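Local coordinates for ABC transporter substrate-binding protein-branched chain amino acid transport (Streptococcus pneumoniae, PDB 4GNR) that binds isoleucine and probably delivers branched-chain amino acids to an ABC transporter for uptake into the cell, at residues 246-252 with 335-341; 209-214 with 236-241. All blocks are in the same frame, centred on the assembly; numbering follows the deposited sequence.

Contact 1 of 2, residues 246-252 with 335-341; sequences SNIYFIS and AYMMTMN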
loop_
_atom_site.group_PDB
_atom_site.type_symbol
_atom_site.label_atom_id
_atom_site.label_comp_id
_atom_site.label_asym_id
_atom_site.label_seq_id
_atom_site.Cartn_x
_atom_site.Cartn_y
_atom_site.Cartn_z
ATOM N N SER A 246 -2.811 -17.589 11.322
ATOM C CA SER A 246 -1.646 -17.953 12.127
ATOM C C SER A 246 -0.533 -18.405 11.208
ATOM O O SER A 246 -0.773 -18.872 10.101
ATOM C CB SER A 246 -1.974 -19.003 13.180
ATOM O OG SER A 246 -2.887 -18.445 14.115
ATOM N N ASN A 247 0.688 -18.216 11.667
ATOM C CA ASN A 247 1.888 -18.529 10.891
ATOM C C ASN A 247 1.845 -17.727 9.555
ATOM O O ASN A 247 2.146 -18.233 8.479
ATOM C CB ASN A 247 2.011 -20.024 10.678
ATOM C CG ASN A 247 3.437 -20.520 10.801
ATOM O OD1 ASN A 247 4.322 -19.786 11.254
ATOM N ND2 ASN A 247 3.656 -21.792 10.480
ATOM N N ILE A 248 1.446 -16.466 9.686
ATOM C CA ILE A 248 1.358 -15.512 8.580
ATOM C C ILE A 248 2.465 -14.462 8.754
ATOM O O ILE A 248 2.703 -13.975 9.856
ATOM C CB ILE A 248 -0.014 -14.788 8.524
ATOM C CG1 ILE A 248 -1.194 -15.756 8.540
ATOM C CG2 ILE A 248 -0.093 -13.841 7.343
ATOM C CD1 ILE A 248 -1.228 -16.769 7.435
ATOM N N TYR A 249 3.134 -14.138 7.657
ATOM C CA TYR A 249 4.201 -13.138 7.649
ATOM C C TYR A 249 3.958 -12.220 6.475
ATOM O O TYR A 249 3.608 -12.706 5.401
ATOM C CB TYR A 249 5.569 -13.808 7.501
ATOM C CG TYR A 249 5.863 -14.767 8.631
ATOM C CD1 TYR A 249 5.378 -16.074 8.589
ATOM C CD2 TYR A 249 6.599 -14.371 9.732
ATOM C CE1 TYR A 249 5.591 -16.959 9.629
ATOM C CE2 TYR A 249 6.851 -15.248 10.776
ATOM C CZ TYR A 249 6.346 -16.545 10.720
ATOM O OH TYR A 249 6.577 -17.436 11.757
ATOM N N PHE A 250 4.129 -10.915 6.648
ATOM C CA PHE A 250 3.940 -10.012 5.502
ATOM C C PHE A 250 4.664 -8.686 5.701
ATOM O O PHE A 250 4.937 -8.240 6.818
ATOM C CB PHE A 250 2.441 -9.749 5.195
ATOM C CG PHE A 250 1.658 -9.200 6.360
ATOM C CD1 PHE A 250 1.036 -10.062 7.250
ATOM C CD2 PHE A 250 1.513 -7.832 6.563
ATOM C CE1 PHE A 250 0.310 -9.580 8.313
ATOM C CE2 PHE A 250 0.786 -7.347 7.633
ATOM C CZ PHE A 250 0.185 -8.224 8.510
ATOM N N ILE A 251 4.939 -8.044 4.572
ATOM C CA ILE A 251 5.611 -6.765 4.562
ATOM C C ILE A 251 4.665 -5.624 4.900
ATOM O O ILE A 251 3.523 -5.578 4.428
ATOM C CB ILE A 251 6.225 -6.491 3.167
ATOM C CG1 ILE A 251 7.302 -7.533 2.897
ATOM C CG2 ILE A 251 6.789 -5.075 3.083
ATOM C CD1 ILE A 251 8.018 -7.377 1.605
ATOM N N SER A 252 5.158 -4.693 5.721
ATOM C CA SER A 252 4.412 -3.496 6.059
ATOM C C SER A 252 5.363 -2.305 6.077
ATOM O O SER A 252 6.555 -2.427 6.274
ATOM C CB SER A 252 3.723 -3.618 7.407
ATOM O OG SER A 252 2.941 -2.481 7.671
ATOM N N ALA A 335 10.887 -0.741 5.891
ATOM C CA ALA A 335 9.982 -1.872 5.754
ATOM C C ALA A 335 10.151 -2.788 6.961
ATOM O O ALA A 335 11.222 -2.895 7.556
ATOM C CB ALA A 335 10.244 -2.642 4.467
ATOM N N TYR A 336 9.055 -3.452 7.286
ATOM C CA TYR A 336 8.980 -4.411 8.355
ATOM C C TYR A 336 8.370 -5.704 7.863
ATOM O O TYR A 336 7.525 -5.709 6.965
ATOM C CB TYR A 336 8.020 -3.917 9.469
ATOM C CG TYR A 336 8.379 -2.555 10.010
ATOM C CD1 TYR A 336 7.856 -1.415 9.432
ATOM C CD2 TYR A 336 9.238 -2.397 11.091
ATOM C CE1 TYR A 336 8.169 -0.155 9.882
ATOM C CE2 TYR A 336 9.567 -1.130 11.554
ATOM C CZ TYR A 336 9.016 -0.014 10.942
ATOM O OH TYR A 336 9.293 1.268 11.373
ATOM N N MET A 337 8.848 -6.823 8.399
ATOM C CA MET A 337 8.201 -8.117 8.174
ATOM C C MET A 337 7.416 -8.342 9.475
ATOM O O MET A 337 7.993 -8.383 10.573
ATOM C CB MET A 337 9.156 -9.259 7.931
ATOM C CG MET A 337 8.404 -10.543 7.575
ATOM S SD MET A 337 7.539 -10.526 5.985
ATOM C CE MET A 337 8.926 -10.714 4.839
ATOM N N MET A 338 6.102 -8.453 9.341
ATOM C CA MET A 338 5.184 -8.653 10.448
ATOM C C MET A 338 4.945 -10.145 10.658
ATOM O O MET A 338 4.804 -10.887 9.704
ATOM C CB MET A 338 3.819 -7.991 10.125
ATOM C CG MET A 338 3.925 -6.569 9.616
ATOM S SD MET A 338 4.522 -5.399 10.835
ATOM C CE MET A 338 2.996 -4.616 11.327
ATOM N N THR A 339 4.911 -10.563 11.922
ATOM C CA THR A 339 4.593 -11.934 12.332
ATOM C C THR A 339 3.176 -11.884 12.932
ATOM O O THR A 339 2.938 -11.164 13.909
ATOM C CB THR A 339 5.540 -12.440 13.420
ATOM O OG1 THR A 339 6.863 -12.538 12.887
ATOM C CG2 THR A 339 5.106 -13.836 13.929
ATOM N N MET A 340 2.266 -12.661 12.353
ATOM C CA MET A 340 0.878 -12.702 12.778
ATOM C C MET A 340 0.426 -14.089 13.221
ATOM O O MET A 340 0.661 -15.083 12.534
ATOM C CB MET A 340 -0.030 -12.210 11.624
ATOM C CG MET A 340 -1.533 -12.438 11.837
ATOM S SD MET A 340 -2.572 -11.815 10.486
ATOM C CE MET A 340 -2.512 -10.047 10.793
ATOM N N ASN A 341 -0.240 -14.120 14.374
ATOM C CA ASN A 341 -0.831 -15.345 14.935
ATOM C C ASN A 341 -2.192 -14.961 15.509
ATOM O O ASN A 341 -2.342 -13.916 16.130
ATOM C CB ASN A 341 0.058 -16.048 15.953
ATOM C CG ASN A 341 1.214 -16.730 15.296
ATOM O OD1 ASN A 341 1.021 -17.631 14.484
ATOM N ND2 ASN A 341 2.428 -16.327 15.647
HETATM O O HOH W 1 4.652 -17.436 14.102
#

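Contact 2 of 2, residues 209-214 with 236-241; sequences AGKIVN and FVQQAT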
loop_
_atom_site.group_PDB
_atom_site.type_symbol
_atom_site.label_atom_id
_atom_site.label_comp_id
_atom_site.label_asym_id
_atom_site.label_seq_id
_atom_site.Cartn_x
_atom_site.Cartn_y
_atom_site.Cartn_z
ATOM N N ALA A 209 -5.971 -13.363 -1.036
ATOM C CA ALA A 209 -5.036 -13.891 -0.071
ATOM C C ALA A 209 -5.716 -14.368 1.208
ATOM O O ALA A 209 -5.335 -15.407 1.741
ATOM C CB ALA A 209 -3.949 -12.864 0.230
ATOM N N GLY A 210 -6.686 -13.621 1.705
ATOM C CA GLY A 210 -7.357 -14.044 2.929
ATOM C C GLY A 210 -8.122 -15.350 2.735
ATOM O O GLY A 210 -8.125 -16.233 3.602
ATOM N N LYS A 211 -8.807 -15.475 1.598
ATOM C CA LYS A 211 -9.537 -16.728 1.274
ATOM C C LYS A 211 -8.558 -17.900 1.100
ATOM O O LYS A 211 -8.852 -19.026 1.485
ATOM C CB LYS A 211 -10.407 -16.531 0.040
ATOM C CG LYS A 211 -11.562 -15.562 0.255
ATOM C CD LYS A 211 -12.399 -15.392 -1.003
ATOM C CE LYS A 211 -13.511 -14.348 -0.876
ATOM N NZ LYS A 211 -12.964 -12.959 -0.758
ATOM N N ILE A 212 -7.400 -17.646 0.495
ATOM C CA ILE A 212 -6.360 -18.673 0.327
ATOM C C ILE A 212 -5.898 -19.170 1.708
ATOM O O ILE A 212 -5.784 -20.376 1.932
ATOM C CB ILE A 212 -5.197 -18.149 -0.516
ATOM C CG1 ILE A 212 -5.642 -18.007 -1.982
ATOM C CG2 ILE A 212 -3.974 -19.055 -0.369
ATOM C CD1 ILE A 212 -4.710 -17.180 -2.823
ATOM N N VAL A 213 -5.621 -18.242 2.619
ATOM C CA VAL A 213 -5.211 -18.624 3.976
ATOM C C VAL A 213 -6.313 -19.467 4.641
ATOM O O VAL A 213 -6.059 -20.506 5.239
ATOM C CB VAL A 213 -4.903 -17.374 4.814
ATOM C CG1 VAL A 213 -4.750 -17.752 6.281
ATOM C CG2 VAL A 213 -3.631 -16.714 4.269
ATOM N N ASN A 214 -7.536 -18.993 4.478
ATOM C CA ASN A 214 -8.701 -19.651 5.034
ATOM C C ASN A 214 -8.828 -21.110 4.601
ATOM O O ASN A 214 -9.070 -22.027 5.399
ATOM C CB ASN A 214 -9.944 -18.923 4.564
ATOM C CG ASN A 214 -11.176 -19.536 5.121
ATOM O OD1 ASN A 214 -11.798 -20.344 4.456
ATOM N ND2 ASN A 214 -11.432 -19.315 6.400
ATOM N N PHE A 236 -8.147 -8.366 5.500
ATOM C CA PHE A 236 -7.407 -9.610 5.231
ATOM C C PHE A 236 -7.717 -10.621 6.361
ATOM O O PHE A 236 -7.999 -11.799 6.100
ATOM C CB PHE A 236 -5.898 -9.321 5.192
ATOM C CG PHE A 236 -5.051 -10.566 5.247
ATOM C CD1 PHE A 236 -4.902 -11.388 4.140
ATOM C CD2 PHE A 236 -4.416 -10.930 6.428
ATOM C CE1 PHE A 236 -4.133 -12.528 4.210
ATOM C CE2 PHE A 236 -3.667 -12.069 6.509
ATOM C CZ PHE A 236 -3.521 -12.886 5.392
ATOM N N VAL A 237 -7.649 -10.157 7.605
ATOM C CA VAL A 237 -7.913 -11.017 8.757
ATOM C C VAL A 237 -9.368 -11.510 8.736
ATOM O O VAL A 237 -9.642 -12.682 9.023
ATOM C CB VAL A 237 -7.565 -10.314 10.084
ATOM C CG1 VAL A 237 -7.954 -11.213 11.276
ATOM C CG2 VAL A 237 -6.075 -9.954 10.136
ATOM N N GLN A 238 -10.299 -10.635 8.387
ATOM C CA GLN A 238 -11.716 -11.030 8.307
ATOM C C GLN A 238 -11.924 -12.146 7.271
ATOM O O GLN A 238 -12.698 -13.081 7.487
ATOM C CB GLN A 238 -12.602 -9.843 7.988
ATOM C CG GLN A 238 -12.808 -8.960 9.196
ATOM C CD GLN A 238 -13.450 -7.628 8.875
ATOM O OE1 GLN A 238 -13.884 -7.386 7.746
ATOM N NE2 GLN A 238 -13.488 -6.740 9.860
ATOM N N GLN A 239 -11.256 -12.045 6.131
ATOM C CA GLN A 239 -11.340 -13.043 5.044
ATOM C C GLN A 239 -10.689 -14.367 5.485
ATOM O O GLN A 239 -11.219 -15.457 5.239
ATOM C CB GLN A 239 -10.728 -12.503 3.742
ATOM C CG GLN A 239 -11.487 -11.305 3.141
ATOM C CD GLN A 239 -12.880 -11.656 2.712
ATOM O OE1 GLN A 239 -13.087 -12.659 2.041
ATOM N NE2 GLN A 239 -13.844 -10.814 3.056
ATOM N N ALA A 240 -9.548 -14.275 6.158
ATOM C CA ALA A 240 -8.860 -15.479 6.625
ATOM C C ALA A 240 -9.554 -16.187 7.795
ATOM O O ALA A 240 -9.584 -17.418 7.864
ATOM C CB ALA A 240 -7.440 -15.127 7.079
ATOM N N THR A 241 -10.157 -15.335 8.617
ATOM C CA THR A 241 -10.770 -15.573 9.927
ATOM C C THR A 241 -9.572 -15.564 10.893
ATOM O O THR A 241 -8.486 -16.093 10.616
ATOM C CB THR A 241 -11.608 -16.832 10.100
ATOM O OG1 THR A 241 -10.807 -18.031 10.100
ATOM C CG2 THR A 241 -12.709 -16.883 9.066
#

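Contact 1 of 2, residues 246-252 with 335-341
A G1 beta bulge opens this antiparallel strand pair: Asn-247 and Ile-248 both face Met-340. Asn-247 has positive phi and psi (58°/43°), the left-handed conformation usual at the first bulge position. Its N donates to Asn-341 OD1 at 2.9 Å, so a side chain takes over where the regular pairing stops. From there the pairing is regular. Ile-248, Phe-250 and Ser-252 form hydrogen-bonded pairs with Met-340, Met-338 and Tyr-336. The shortest bond, Met-338 N to Phe-250 O, is 2.8 Å. The longest, Ile-248 N to Met-340 O, is 3.3 Å. On the face with Phe-250, Met-338 CB sits over the ring, 4.0 Å from the Phe-250 centroid, a CH-pi contact. Met-340 CE meets the ring edge at Phe-250 CE1, 3.8 Å away. On the other face, Met-337 CE packs on Ile-251 CG1 at 4.1 Å, and helix 126-139 covers both residues. Near the bulge, a water joins Tyr-249 OH (3.0 Å) to Asn-341 ND2 (2.9 Å). Strands 225-227 and 344-351 flank the pair, which lies inside the mixed sheet of one lobe. Apolar, methionine-rich packing thus fills the Phe-250 face and joins Met-337 to Ile-251, while Asn-341 supplies polar groups at the bulged end.

Contact 2 of 2, residues 209-214 with 236-241
Ala-209 starts the contact, with its CB 4.0 Å from Phe-236 CE1. Gly-210 follows at the closest point of the two helices. Its CA lies 4.2 Å from Ala-240 CA, and a CB here would clash with Gln-239 CB and Phe-236 O. Gly-210 O receives a CA-H...O contact from Ala-240 CA at 3.2 Å. Lys-211 reaches across with NZ to Gln-239 OE1, a 2.8 Å hydrogen bond; the same NZ bonds Asn-207 O. Val-213 points toward helix 234-240: its CG1 is 3.8 Å from Ala-240 CB, and its CG2 is 4.0 Å from Phe-236 CZ. Asn-214 ND2 donates to Ala-240 O at 3.0 Å. That acceptor is shared with Thr-241 OG1 (2.6 Å), in the first residue to leave helical phi/psi. The axes of the two short segments approach to 7.3 Å at 34°. Strand 225-227 lies between them in the chain and is parallel to strand 248-252. Such near-parallel helices on one side of the parallel part of a mixed sheet are typical of the Rossmann-like alpha/beta lobes of periplasmic binding proteins.

How the contacts relate
Both contacts belong to the same lobe and meet directly. Contact 1 is a strand pair within the sheet and is buried. Contact 2 joins two helices that lie against it and is only partly buried. Ile-248 and Met-340 are the shared boundary: Ile-248 CD1 touches Val-213 CG1 at 3.8 Å, and Met-340 CE touches Val-237 CG2 at 3.6 Å. Strand 248-252 is the next element after helix 234-240, across a short loop, so the contacts follow in series along the chain. Their chemistry differs with place. Contact 1 relies on repeated backbone hydrogen bonds. Contact 2 has no backbone-to-backbone hydrogen bond across it; it combines close glycine packing with side-chain hydrogen bonds from Lys-211 and Asn-214.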